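Local atomic coordinates of effector protein Lem4 (lpg1101) (Legionella pneumophila subsp. pneumophila, PDB entry 6CGK), a protein that dephosphorylates protein tyrosine residues as a membrane-associated phosphatase that the bacterium translocates as an effector, this chain being its magnesium-binding HAD-superfamily domain. Residues E72-F77 with F186-Y191. The protein carries 1 engineered substitution. Residues are numbered along the deposited sequence; the frame is centred on the assembly and turned at random.
Sequences ENAKNF and FKWGEY
F77 and W188 bring the second turn of helix 72-82 against the start of helix 188-198, their CA atoms 6.0 Å apart, beside the parallel sheet of the Rossmann-like HAD fold. No hydrogen bond joins the two segments; the contact is apolar and centres on the W188 indole. With CG anti to its own carbonyl carbon, W188 puts the ring flat against helix 72-82. The backbone of A74 lies over one face, its CA 3.9 Å from the centroid of the five-membered ring and 13° off the normal, a CH-pi contact, and A74 CB reaches W188 NE1 at 3.7 Å. F186 CB lies over the opposite face toward its rim, with Y191 CE2 higher above the same face. F77, CG anti to the backbone N (chi1 177°), meets the six-membered ring of the indole obliquely, planes at 44°, with W188 CE3 centred over one face of the phenyl ring. L151 and C153 of strand 150-154 touch F77 and W188 respectively, so both helices pack on the same strand. The W188 side chain lies about 8 Å from that of N23, an engineered residue of the magnesium site. Y191 stacks on H179 and its OH accepts a bond from K187 N (3.1 Å), while Y191 CB sits 4.0 Å from F77 CE1.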
loop_
_atom_site.group_PDB
_atom_site.type_symbol
_atom_site.label_atom_id
_atom_site.label_comp_id
_atom_site.label_asym_id
_atom_site.label_seq_id
_atom_site.Cartn_x
_atom_site.Cartn_y
_atom_site.Cartn_z
ATOM N N GLU A 72 10.744 -4.059 8.732
ATOM C CA GLU A 72 10.137 -4.595 9.945
ATOM C C GLU A 72 8.951 -3.754 10.404
ATOM O O GLU A 72 7.879 -4.286 10.717
ATOM C CB GLU A 72 11.189 -4.679 11.050
ATOM C CG GLU A 72 10.835 -5.688 12.123
ATOM C CD GLU A 72 10.992 -7.119 11.632
ATOM O OE1 GLU A 72 10.008 -7.891 11.696
ATOM O OE2 GLU A 72 12.102 -7.462 11.161
ATOM N N ASN A 73 9.121 -2.433 10.448
ATOM C CA ASN A 73 8.054 -1.573 10.952
ATOM C C ASN A 73 6.873 -1.495 9.994
ATOM O O ASN A 73 5.737 -1.296 10.430
ATOM C CB ASN A 73 8.608 -0.179 11.238
ATOM C CG ASN A 73 9.605 -0.178 12.382
ATOM O OD1 ASN A 73 9.532 -1.015 13.279
ATOM N ND2 ASN A 73 10.540 0.763 12.356
ATOM N N ALA A 74 7.105 -1.628 8.691
ATOM C CA ALA A 74 5.982 -1.604 7.757
ATOM C C ALA A 74 5.177 -2.887 7.863
ATOM O O ALA A 74 3.950 -2.874 7.756
ATOM C CB ALA A 74 6.494 -1.408 6.318
ATOM N N LYS A 75 5.865 -4.008 8.058
ATOM C CA LYS A 75 5.193 -5.275 8.284
ATOM C C LYS A 75 4.275 -5.184 9.486
ATOM O O LYS A 75 3.095 -5.540 9.414
ATOM C CB LYS A 75 6.234 -6.369 8.501
ATOM C CG LYS A 75 5.689 -7.681 8.980
ATOM C CD LYS A 75 6.870 -8.609 9.298
ATOM C CE LYS A 75 6.492 -10.083 9.378
ATOM N NZ LYS A 75 5.499 -10.378 10.434
ATOM N N ASN A 76 4.811 -4.716 10.613
ATOM C CA ASN A 76 3.997 -4.602 11.823
ATOM C C ASN A 76 2.822 -3.658 11.605
ATOM O O ASN A 76 1.702 -3.933 12.052
ATOM C CB ASN A 76 4.852 -4.123 12.986
ATOM C CG ASN A 76 5.821 -5.168 13.456
ATOM O OD1 ASN A 76 5.653 -6.362 13.195
ATOM N ND2 ASN A 76 6.847 -4.731 14.164
ATOM N N PHE A 77 3.056 -2.544 10.903
ATOM C CA PHE A 77 1.974 -1.608 10.599
ATOM C C PHE A 77 0.867 -2.288 9.800
ATOM O O PHE A 77 -0.315 -2.187 10.146
ATOM C CB PHE A 77 2.535 -0.396 9.847
ATOM C CG PHE A 77 1.495 0.611 9.423
ATOM C CD1 PHE A 77 1.079 1.606 10.296
ATOM C CD2 PHE A 77 0.949 0.575 8.156
ATOM C CE1 PHE A 77 0.125 2.539 9.920
ATOM C CE2 PHE A 77 -0.004 1.510 7.757
ATOM C CZ PHE A 77 -0.421 2.498 8.647
ATOM N N PHE A 186 10.108 5.989 7.455
ATOM C CA PHE A 186 8.702 6.204 7.786
ATOM C C PHE A 186 8.422 5.825 9.239
ATOM O O PHE A 186 8.915 4.807 9.734
ATOM C CB PHE A 186 7.811 5.389 6.854
ATOM C CG PHE A 186 7.800 5.893 5.443
ATOM C CD1 PHE A 186 8.784 5.519 4.550
ATOM C CD2 PHE A 186 6.806 6.755 5.016
ATOM C CE1 PHE A 186 8.775 5.991 3.252
ATOM C CE2 PHE A 186 6.788 7.230 3.715
ATOM C CZ PHE A 186 7.773 6.847 2.835
ATOM N N LYS A 187 7.618 6.646 9.917
ATOM C CA LYS A 187 7.337 6.459 11.343
ATOM C C LYS A 187 5.989 5.759 11.514
ATOM O O LYS A 187 4.987 6.337 11.951
ATOM C CB LYS A 187 7.379 7.805 12.067
ATOM C CG LYS A 187 8.426 8.763 11.502
ATOM C CD LYS A 187 9.286 9.385 12.587
ATOM N N TRP A 188 5.980 4.474 11.147
ATOM C CA TRP A 188 4.727 3.719 11.095
ATOM C C TRP A 188 4.018 3.705 12.444
ATOM O O TRP A 188 2.784 3.801 12.506
ATOM C CB TRP A 188 5.001 2.297 10.602
ATOM C CG TRP A 188 5.558 2.282 9.213
ATOM C CD1 TRP A 188 6.848 2.020 8.843
ATOM C CD2 TRP A 188 4.847 2.569 8.002
ATOM N NE1 TRP A 188 6.986 2.117 7.468
ATOM C CE2 TRP A 188 5.769 2.450 6.933
ATOM C CE3 TRP A 188 3.517 2.896 7.715
ATOM C CZ2 TRP A 188 5.399 2.657 5.602
ATOM C CZ3 TRP A 188 3.153 3.097 6.404
ATOM C CH2 TRP A 188 4.087 2.981 5.360
ATOM N N GLY A 189 4.774 3.603 13.539
ATOM C CA GLY A 189 4.157 3.651 14.855
ATOM C C GLY A 189 3.394 4.939 15.097
ATOM O O GLY A 189 2.291 4.925 15.648
ATOM N N GLU A 190 3.968 6.072 14.685
ATOM C CA GLU A 190 3.258 7.345 14.785
ATOM C C GLU A 190 2.047 7.385 13.862
ATOM O O GLU A 190 1.013 7.971 14.211
ATOM C CB GLU A 190 4.206 8.497 14.474
ATOM C CG GLU A 190 5.146 8.808 15.617
ATOM C CD GLU A 190 6.092 9.951 15.308
ATOM O OE1 GLU A 190 7.303 9.826 15.610
ATOM O OE2 GLU A 190 5.627 10.975 14.761
ATOM N N TYR A 191 2.150 6.779 12.678
ATOM C CA TYR A 191 1.002 6.763 11.773
ATOM C C TYR A 191 -0.121 5.902 12.327
ATOM O O TYR A 191 -1.298 6.208 12.112
ATOM C CB TYR A 191 1.397 6.266 10.379
ATOM C CG TYR A 191 2.623 6.932 9.791
ATOM C CD1 TYR A 191 3.074 8.160 10.266
ATOM C CD2 TYR A 191 3.352 6.320 8.765
ATOM C CE1 TYR A 191 4.221 8.760 9.733
ATOM C CE2 TYR A 191 4.484 6.920 8.228
ATOM C CZ TYR A 191 4.911 8.133 8.719
ATOM O OH TYR A 191 6.050 8.720 8.199
#